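Local coordinates for fiber protein (PDB 4UMI), which probably forms the trimeric spikes at the capsid vertices of an adenovirus, with its head domain, the part described here, probably attaching the virion to a host-cell receptor, at residues F121-E126 with A154-F159; K133-A138 with S201-T206. All coordinates share one frame; numbering follows the deposited sequence. Where two conformers were deposited one is given.

Interaction 1: residues F121-E126 with A154-F159; sequences FQAREE and AELSSF
The methyl group of Ala123 sits squarely over the ring of Phe159: CB of Ala123 lies 3.5 Å from the ring centroid of Phe159, only 9° off the ring normal, a CH-pi contact made over the centre of one face. The ring gets there because CG of Phe159 stands anti to the backbone nitrogen (chi1 177°), carrying it from the helix toward strand 118-128. The next residue of the strand meets the same ring at its edge, where the backbone O of Arg124 approaches CE1 of Phe159 to 3.7 Å, near the ring plane. The strand thus offers the ring a methyl over one face and a carbonyl oxygen at the edge.

One helical turn earlier, Leu156 touches the same methyl from a second direction. Its CD1 branch packs on CB of Ala123 at 4.0 Å, while the CD2 branch extends toward Phe121 and comes within 4.4 Å of CB there. The ring of Phe121 itself leads away from the helix and meets Phe119. The axes of the two short segments approach to 9.7 Å at an angle of 58°. The contact is apolar and largely buried, and the ring of Trp168 meets that of Phe159 with nearly parallel planes.

The CB of Arg124 points away from the helix, and its NH2 forms a salt bridge outside this contact, with Glu126 of the second subunit. Strand 118-128 therefore carries helix packing through Ala123 and trimer contacts through Arg124, an arrangement of helix 154-161 laid across an antiparallel sheet in the beta-rich head of an adenovirus fibre.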
ATOM      1  N   PHE A 121      -0.671  -2.550 -14.655  1.00 13.42           N
ATOM      2  CA  PHE A 121       0.271  -3.079 -13.685  1.00 14.22           C
ATOM      3  C   PHE A 121       1.489  -2.153 -13.632  1.00 13.88           C
ATOM      4  O   PHE A 121       1.950  -1.680 -14.664  1.00 16.32           O
ATOM      5  CB  PHE A 121       0.714  -4.472 -14.043  1.00 15.68           C
ATOM      6  CG  PHE A 121      -0.374  -5.497 -13.921  1.00 14.61           C
ATOM      7  CD1 PHE A 121      -0.681  -6.051 -12.699  1.00 16.17           C
ATOM      8  CD2 PHE A 121      -1.106  -5.901 -15.012  1.00 17.48           C
ATOM      9  CE1 PHE A 121      -1.684  -6.988 -12.579  1.00 18.60           C
ATOM     10  CE2 PHE A 121      -2.094  -6.834 -14.896  1.00 19.15           C
ATOM     11  CZ  PHE A 121      -2.403  -7.336 -13.679  1.00 17.94           C
ATOM     12  N   GLN A 122       2.047  -1.956 -12.449  1.00 13.71           N
ATOM     13  CA  GLN A 122       3.311  -1.264 -12.248  1.00 12.93           C
ATOM     14  C   GLN A 122       4.233  -2.182 -11.488  1.00 12.62           C
ATOM     15  O   GLN A 122       3.840  -2.780 -10.482  1.00 13.60           O
ATOM     16  CB  GLN A 122       3.118   0.081 -11.526  1.00 13.75           C
ATOM     17  CG  GLN A 122       4.381   0.780 -11.050  1.00 14.72           C
ATOM     18  CD  GLN A 122       4.078   1.933 -10.162  1.00 15.31           C
ATOM     19  OE1 GLN A 122       2.958   2.055  -9.634  1.00 16.59           O
ATOM     20  NE2 GLN A 122       5.082   2.735  -9.898  1.00 18.41           N
ATOM     21  N   ALA A 123       5.477  -2.272 -11.949  1.00 13.03           N
ATOM     22  CA  ALA A 123       6.493  -3.076 -11.298  1.00 13.39           C
ATOM     23  C   ALA A 123       7.622  -2.160 -10.834  1.00 13.11           C
ATOM     24  O   ALA A 123       8.208  -1.440 -11.641  1.00 14.93           O
ATOM     25  CB  ALA A 123       6.996  -4.155 -12.254  1.00 14.79           C
ATOM     26  N   ARG A 124       7.916  -2.193  -9.543  1.00 13.63           N
ATOM     27  CA  ARG A 124       8.902  -1.323  -8.938  1.00 14.92           C
ATOM     28  C   ARG A 124       9.906  -2.138  -8.159  1.00 15.02           C
ATOM     29  O   ARG A 124       9.532  -3.086  -7.491  1.00 16.66           O
ATOM     30  CB  ARG A 124       8.232  -0.230  -8.106  1.00 16.71           C
ATOM     31  CG  ARG A 124       9.137   0.818  -7.536  1.00 20.55           C
ATOM     32  CD  ARG A 124       8.321   1.642  -6.537  1.00 27.61           C
ATOM     33  NE  ARG A 124       7.448   2.612  -7.156  1.00 36.91           N
ATOM     34  CZ  ARG A 124       6.544   3.348  -6.502  1.00 41.63           C
ATOM     35  NH1 ARG A 124       6.387   3.201  -5.178  1.00 38.49           N
ATOM     36  NH2 ARG A 124       5.777   4.232  -7.167  1.00 38.80           N
ATOM     37  N   GLU A 125      11.189  -1.781  -8.259  1.00 15.60           N
ATOM     38  CA  GLU A 125      12.223  -2.356  -7.415  1.00 15.77           C
ATOM     39  C   GLU A 125      12.916  -1.224  -6.681  1.00 16.00           C
ATOM     40  O   GLU A 125      13.377  -0.240  -7.274  1.00 17.59           O
ATOM     41  CB  GLU A 125      13.217  -3.199  -8.210  1.00 17.89           C
ATOM     42  CG  GLU A 125      14.246  -3.820  -7.296  1.00 18.70           C
ATOM     43  CD  GLU A 125      15.259  -4.663  -8.016  1.00 23.31           C
ATOM     44  OE1 GLU A 125      14.935  -5.775  -8.442  1.00 27.90           O
ATOM     45  OE2 GLU A 125      16.408  -4.226  -8.136  1.00 31.48           O
ATOM     46  N   GLU A 126      13.012  -1.388  -5.356  1.00 15.85           N
ATOM     47  CA  GLU A 126      13.783  -0.475  -4.494  1.00 16.85           C
ATOM     48  C   GLU A 126      14.932  -1.288  -3.909  1.00 16.46           C
ATOM     49  O   GLU A 126      14.746  -2.449  -3.534  1.00 17.99           O
ATOM     50  CB  GLU A 126      12.943   0.092  -3.324  1.00 19.13           C
ATOM     51  CG  GLU A 126      13.734   1.121  -2.530  1.00 28.05           C
ATOM     52  CD  GLU A 126      13.152   1.581  -1.204  1.00 27.99           C
ATOM     53  OE1 GLU A 126      12.003   1.293  -0.868  1.00 31.15           O
ATOM     54  OE2 GLU A 126      13.884   2.258  -0.447  1.00 25.82           O
ATOM     55  N   ALA A 154       8.068  -9.246 -22.090  1.00 21.49           N
ATOM     56  CA  ALA A 154       9.166 -10.007 -21.545  1.00 21.30           C
ATOM     57  C   ALA A 154       9.674  -9.393 -20.258  1.00 20.85           C
ATOM     58  O   ALA A 154      10.050 -10.098 -19.335  1.00 21.61           O
ATOM     59  CB  ALA A 154      10.291 -10.072 -22.552  1.00 24.29           C
ATOM     60  N   GLU A 155       9.725  -8.062 -20.205  1.00 20.44           N
ATOM     61  CA  GLU A 155      10.257  -7.392 -19.022  1.00 19.75           C
ATOM     62  C   GLU A 155       9.361  -7.611 -17.814  1.00 18.60           C
ATOM     63  O   GLU A 155       9.853  -7.957 -16.737  1.00 19.73           O
ATOM     64  CB  GLU A 155      10.445  -5.914 -19.283  1.00 21.25           C
ATOM     65  CG  GLU A 155      11.182  -5.213 -18.157  1.00 23.99           C
ATOM     66  CD  GLU A 155      11.592  -3.773 -18.463  1.00 26.63           C
ATOM     67  OE1 GLU A 155      11.186  -3.200 -19.489  1.00 29.75           O
ATOM     68  OE2 GLU A 155      12.305  -3.213 -17.618  1.00 27.85           O
ATOM     69  N   LEU A 156       8.052  -7.427 -17.995  1.00 18.46           N
ATOM     70  CA  LEU A 156       7.130  -7.671 -16.874  1.00 18.42           C
ATOM     71  C   LEU A 156       7.138  -9.141 -16.460  1.00 19.07           C
ATOM     72  O   LEU A 156       7.123  -9.462 -15.261  1.00 18.78           O
ATOM     73  CB  LEU A 156       5.730  -7.216 -17.223  1.00 18.20           C
ATOM     74  CG  LEU A 156       4.700  -7.334 -16.104  1.00 18.69           C
ATOM     75  CD1 LEU A 156       5.099  -6.610 -14.826  1.00 19.10           C
ATOM     76  CD2 LEU A 156       3.361  -6.822 -16.589  1.00 19.61           C
ATOM     77  N   SER A 157       7.225 -10.026 -17.455  1.00 19.04           N
ATOM     78  CA  SER A 157       7.248 -11.437 -17.195  1.00 19.37           C
ATOM     79  C   SER A 157       8.475 -11.793 -16.363  1.00 18.93           C
ATOM     80  O   SER A 157       8.371 -12.565 -15.423  1.00 20.03           O
ATOM     81  CB  SER A 157       7.213 -12.248 -18.499  1.00 21.31           C
ATOM     82  OG  SER A 157       5.976 -12.078 -19.181  1.00 23.16           O
ATOM     83  N   SER A 158       9.646 -11.228 -16.706  1.00 20.91           N
ATOM     84  CA  SER A 158      10.872 -11.434 -15.946  0.50 23.12           C
ATOM     85  C   SER A 158      10.696 -11.001 -14.490  1.00 20.24           C
ATOM     86  O   SER A 158      11.063 -11.711 -13.565  1.00 21.37           O
ATOM     87  CB  SER A 158      12.028 -10.654 -16.599  0.50 22.34           C
ATOM     88  OG  SER A 158      13.255 -10.819 -15.897  0.50 27.61           O
ATOM     89  N   PHE A 159      10.136  -9.812 -14.291  1.00 19.46           N
ATOM     90  CA  PHE A 159       9.940  -9.291 -12.932  1.00 17.93           C
ATOM     91  C   PHE A 159       9.025 -10.247 -12.137  1.00 17.83           C
ATOM     92  O   PHE A 159       9.303 -10.573 -10.996  1.00 19.07           O
ATOM     93  CB  PHE A 159       9.280  -7.931 -13.052  1.00 16.97           C
ATOM     94  CG  PHE A 159       8.951  -7.285 -11.733  1.00 16.82           C
ATOM     95  CD1 PHE A 159       9.858  -6.506 -11.079  1.00 18.06           C
ATOM     96  CD2 PHE A 159       7.698  -7.473 -11.151  1.00 17.05           C
ATOM     97  CE1 PHE A 159       9.561  -5.876  -9.892  1.00 18.86           C
ATOM     98  CE2 PHE A 159       7.407  -6.849  -9.979  1.00 16.92           C
ATOM     99  CZ  PHE A 159       8.325  -6.059  -9.355  1.00 17.97           C
TER

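Interaction 2: residues K133-A138 with S201-T206; sequences KRTLFA and SSFYLT
Arg134 and Tyr204 form a hydrogen-bonded pair between antiparallel strands 131-140 and 198-206, the latter being the outermost strand of this sheet within the chain. Their backbones exchange two hydrogen bonds, N of Arg134 to O of Tyr204 and N of Tyr204 to O of Arg134, both 3.0 Å. Leu136 and Ser202 form the next such pair, with N of Leu136 to O of Ser202 at 2.8 Å and a nearly straight N-H...O angle.

On the face bearing Thr135 and Phe203, OG1 of Thr135 packs on CB of Phe203 at 3.3 Å. Lys133 passes its CD at 3.8 Å from CD1 of Phe203, and its chain bends at chi3; its NZ bonds to Gln122 of the third subunit. Further along, CB of Ser201 touches CD2 of Phe137 at 3.7 Å.

On the other face, chi1 of 69° places CG of Tyr204 between its own backbone N and carbonyl carbon, from where the ring reaches toward Arg134, while the arginine chain runs extended from CG to NE alongside it. NE of Arg134 is taken by Glu125, and His163 meets the tyrosine ring edge-to-face. With guanidinium and ring planes 65° apart, NH1 of Arg134 donates to OH of Tyr204 at 2.6 Å, the hydroxyl oxygen only 8° out of the guanidinium plane.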
ATOM      1  N   LYS A 133      13.438  -4.680  -2.407  1.00 14.37           N
ATOM      2  CA  LYS A 133      11.986  -4.777  -2.331  1.00 13.57           C
ATOM      3  C   LYS A 133      11.448  -4.716  -3.747  1.00 13.26           C
ATOM      4  O   LYS A 133      11.755  -3.794  -4.489  1.00 16.32           O
ATOM      5  CB  LYS A 133      11.362  -3.637  -1.518  1.00 14.64           C
ATOM      6  CG  LYS A 133       9.858  -3.837  -1.337  1.00 13.91           C
ATOM      7  CD  LYS A 133       9.082  -2.886  -0.404  1.00 18.18           C
ATOM      8  CE  LYS A 133       9.189  -1.459  -0.777  1.00 17.34           C
ATOM      9  NZ  LYS A 133       8.275  -0.695   0.140  1.00 17.08           N
ATOM     10  N   ARG A 134      10.646  -5.682  -4.142  1.00 12.63           N
ATOM     11  CA  ARG A 134       9.975  -5.690  -5.438  1.00 12.82           C
ATOM     12  C   ARG A 134       8.482  -5.609  -5.200  1.00 12.62           C
ATOM     13  O   ARG A 134       7.936  -6.458  -4.489  1.00 13.15           O
ATOM     14  CB  ARG A 134      10.322  -6.911  -6.273  1.00 15.11           C
ATOM     15  CG  ARG A 134      11.741  -6.810  -6.808  1.00 18.06           C
ATOM     16  CD  ARG A 134      12.245  -8.083  -7.404  1.00 28.92           C
ATOM     17  NE  ARG A 134      13.667  -7.958  -7.784  1.00 33.22           N
ATOM     18  CZ  ARG A 134      14.593  -8.906  -7.624  1.00 38.51           C
ATOM     19  NH1 ARG A 134      14.296 -10.088  -7.079  1.00 50.85           N
ATOM     20  NH2 ARG A 134      15.841  -8.675  -8.002  1.00 36.81           N
ATOM     21  N   THR A 135       7.849  -4.594  -5.755  1.00 12.26           N
ATOM     22  CA  THR A 135       6.415  -4.355  -5.583  1.00 11.78           C
ATOM     23  C   THR A 135       5.679  -4.392  -6.910  1.00 11.64           C
ATOM     24  O   THR A 135       6.087  -3.748  -7.879  1.00 12.72           O
ATOM     25  CB  THR A 135       6.153  -2.993  -4.924  1.00 11.99           C
ATOM     26  OG1 THR A 135       6.886  -2.878  -3.696  1.00 13.47           O
ATOM     27  CG2 THR A 135       4.687  -2.775  -4.631  1.00 13.18           C
ATOM     28  N   LEU A 136       4.592  -5.157  -6.930  1.00 12.39           N
ATOM     29  CA  LEU A 136       3.638  -5.165  -8.024  1.00 11.75           C
ATOM     30  C   LEU A 136       2.398  -4.348  -7.613  1.00 11.64           C
ATOM     31  O   LEU A 136       1.781  -4.689  -6.604  1.00 13.04           O
ATOM     32  CB  LEU A 136       3.226  -6.587  -8.357  1.00 12.28           C
ATOM     33  CG  LEU A 136       2.270  -6.728  -9.529  1.00 13.98           C
ATOM     34  CD1 LEU A 136       2.935  -6.371 -10.855  1.00 16.04           C
ATOM     35  CD2 LEU A 136       1.694  -8.145  -9.590  1.00 14.79           C
ATOM     36  N   PHE A 137       2.041  -3.344  -8.386  1.00 11.74           N
ATOM     37  CA  PHE A 137       0.835  -2.585  -8.202  1.00 11.68           C
ATOM     38  C   PHE A 137      -0.113  -2.977  -9.330  1.00 12.33           C
ATOM     39  O   PHE A 137       0.301  -3.150 -10.469  1.00 13.15           O
ATOM     40  CB  PHE A 137       1.111  -1.079  -8.286  1.00 12.85           C
ATOM     41  CG  PHE A 137       2.040  -0.538  -7.257  1.00 12.24           C
ATOM     42  CD1 PHE A 137       3.414  -0.446  -7.465  1.00 14.10           C
ATOM     43  CD2 PHE A 137       1.522  -0.013  -6.086  1.00 14.24           C
ATOM     44  CE1 PHE A 137       4.201   0.149  -6.483  1.00 15.28           C
ATOM     45  CE2 PHE A 137       2.321   0.549  -5.124  1.00 15.47           C
ATOM     46  CZ  PHE A 137       3.665   0.619  -5.310  1.00 16.32           C
ATOM     47  N   ALA A 138      -1.386  -3.150  -8.974  1.00 11.38           N
ATOM     48  CA  ALA A 138      -2.389  -3.530  -9.968  1.00 11.84           C
ATOM     49  C   ALA A 138      -3.643  -2.674  -9.826  1.00 11.82           C
ATOM     50  O   ALA A 138      -4.085  -2.423  -8.701  1.00 11.86           O
ATOM     51  CB  ALA A 138      -2.793  -4.979  -9.776  1.00 12.99           C
ATOM     52  N   SER A 201      -1.578  -3.860  -4.036  1.00 11.35           N
ATOM     53  CA  SER A 201      -0.173  -4.095  -4.260  1.00 12.16           C
ATOM     54  C   SER A 201       0.308  -5.289  -3.517  1.00 11.91           C
ATOM     55  O   SER A 201      -0.273  -5.680  -2.483  1.00 14.16           O
ATOM     56  CB  SER A 201       0.673  -2.890  -3.934  1.00 15.70           C
ATOM     57  OG  SER A 201       0.562  -2.551  -2.607  1.00 19.97           O
ATOM     58  N   SER A 202       1.377  -5.897  -4.015  1.00 11.72           N
ATOM     59  CA  SER A 202       1.982  -7.064  -3.408  1.00 12.28           C
ATOM     60  C   SER A 202       3.480  -6.892  -3.512  1.00 12.04           C
ATOM     61  O   SER A 202       3.945  -6.593  -4.605  1.00 13.16           O
ATOM     62  CB  SER A 202       1.545  -8.306  -4.200  1.00 14.25           C
ATOM     63  OG  SER A 202       2.138  -9.520  -3.747  1.00 14.97           O
ATOM     64  N   PHE A 203       4.213  -7.105  -2.434  1.00 11.18           N
ATOM     65  CA  PHE A 203       5.667  -6.964  -2.486  1.00 11.62           C
ATOM     66  C   PHE A 203       6.352  -8.132  -1.811  1.00 11.49           C
ATOM     67  O   PHE A 203       5.775  -8.843  -0.999  1.00 12.49           O
ATOM     68  CB  PHE A 203       6.166  -5.607  -1.943  1.00 12.20           C
ATOM     69  CG  PHE A 203       5.887  -5.358  -0.484  1.00 12.12           C
ATOM     70  CD1 PHE A 203       6.749  -5.803   0.491  1.00 13.11           C
ATOM     71  CD2 PHE A 203       4.743  -4.670  -0.088  1.00 11.89           C
ATOM     72  CE1 PHE A 203       6.489  -5.575   1.832  1.00 13.03           C
ATOM     73  CE2 PHE A 203       4.509  -4.425   1.230  1.00 13.42           C
ATOM     74  CZ  PHE A 203       5.367  -4.878   2.185  1.00 12.71           C
ATOM     75  N   TYR A 204       7.626  -8.301  -2.135  1.00 12.74           N
ATOM     76  CA  TYR A 204       8.500  -9.137  -1.334  1.00 13.32           C
ATOM     77  C   TYR A 204       9.772  -8.350  -1.074  1.00 13.87           C
ATOM     78  O   TYR A 204      10.168  -7.479  -1.835  1.00 14.51           O
ATOM     79  CB  TYR A 204       8.784 -10.530  -1.828  1.00 16.06           C
ATOM     80  CG  TYR A 204       9.614 -10.590  -3.060  1.00 16.69           C
ATOM     81  CD1 TYR A 204       9.066 -10.460  -4.338  1.00 17.82           C
ATOM     82  CD2 TYR A 204      10.948 -10.900  -2.997  1.00 19.08           C
ATOM     83  CE1 TYR A 204       9.831 -10.583  -5.499  1.00 20.55           C
ATOM     84  CE2 TYR A 204      11.701 -11.053  -4.135  1.00 23.39           C
ATOM     85  CZ  TYR A 204      11.157 -10.884  -5.389  1.00 22.88           C
ATOM     86  OH  TYR A 204      11.915 -11.047  -6.551  1.00 27.23           O
ATOM     87  N   LEU A 205      10.363  -8.630   0.058  1.00 15.16           N
ATOM     88  CA  LEU A 205      11.476  -7.847   0.571  1.00 17.52           C
ATOM     89  C   LEU A 205      12.432  -8.856   1.076  1.00 21.72           C
ATOM     90  O   LEU A 205      12.021  -9.687   1.908  1.00 22.00           O
ATOM     91  CB  LEU A 205      10.940  -6.888   1.705  1.00 22.44           C
ATOM     92  CG  LEU A 205      11.829  -6.060   2.602  1.00 19.32           C
ATOM     93  CD1 LEU A 205      12.545  -5.057   1.759  1.00 18.06           C
ATOM     94  CD2 LEU A 205      11.052  -5.409   3.714  1.00 19.84           C
ATOM     95  N   THR A 206      13.664  -8.844   0.561  1.00 21.49           N
ATOM     96  CA  THR A 206      14.641  -9.850   0.858  1.00 23.09           C
ATOM     97  C   THR A 206      16.061  -9.271   0.929  1.00 24.35           C
ATOM     98  O   THR A 206      16.370  -8.234   0.328  1.00 21.32           O
ATOM     99  CB  THR A 206      14.624 -10.939  -0.210  1.00 28.98           C
ATOM    100  OG1 THR A 206      15.503 -11.993   0.156  1.00 29.83           O
ATOM    101  CG2 THR A 206      15.038 -10.413  -1.549  1.00 29.53           C
TER

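How the interactions relate
Interactions 1 and 2 share one antiparallel sheet, in which strands 118-128 and 131-140 are neighbours; their centres lie 10 Å apart. Glu125 OE1 and Arg134 NE join them in a salt bridge of 2.6 Å, placing a carboxylate from the helix-packed strand beside the guanidinium that also reaches Tyr204. Phe159 of the helix bridges both strands: its CZ comes within 3.5 Å of O of Thr135. At the far end, CE1 of Phe121 packs on CB of Ala138 at 3.6 Å. Both contacts also help build the trimer, since Gln122 in interaction 1 and Lys133 in interaction 2 pair with each other between neighbouring subunits.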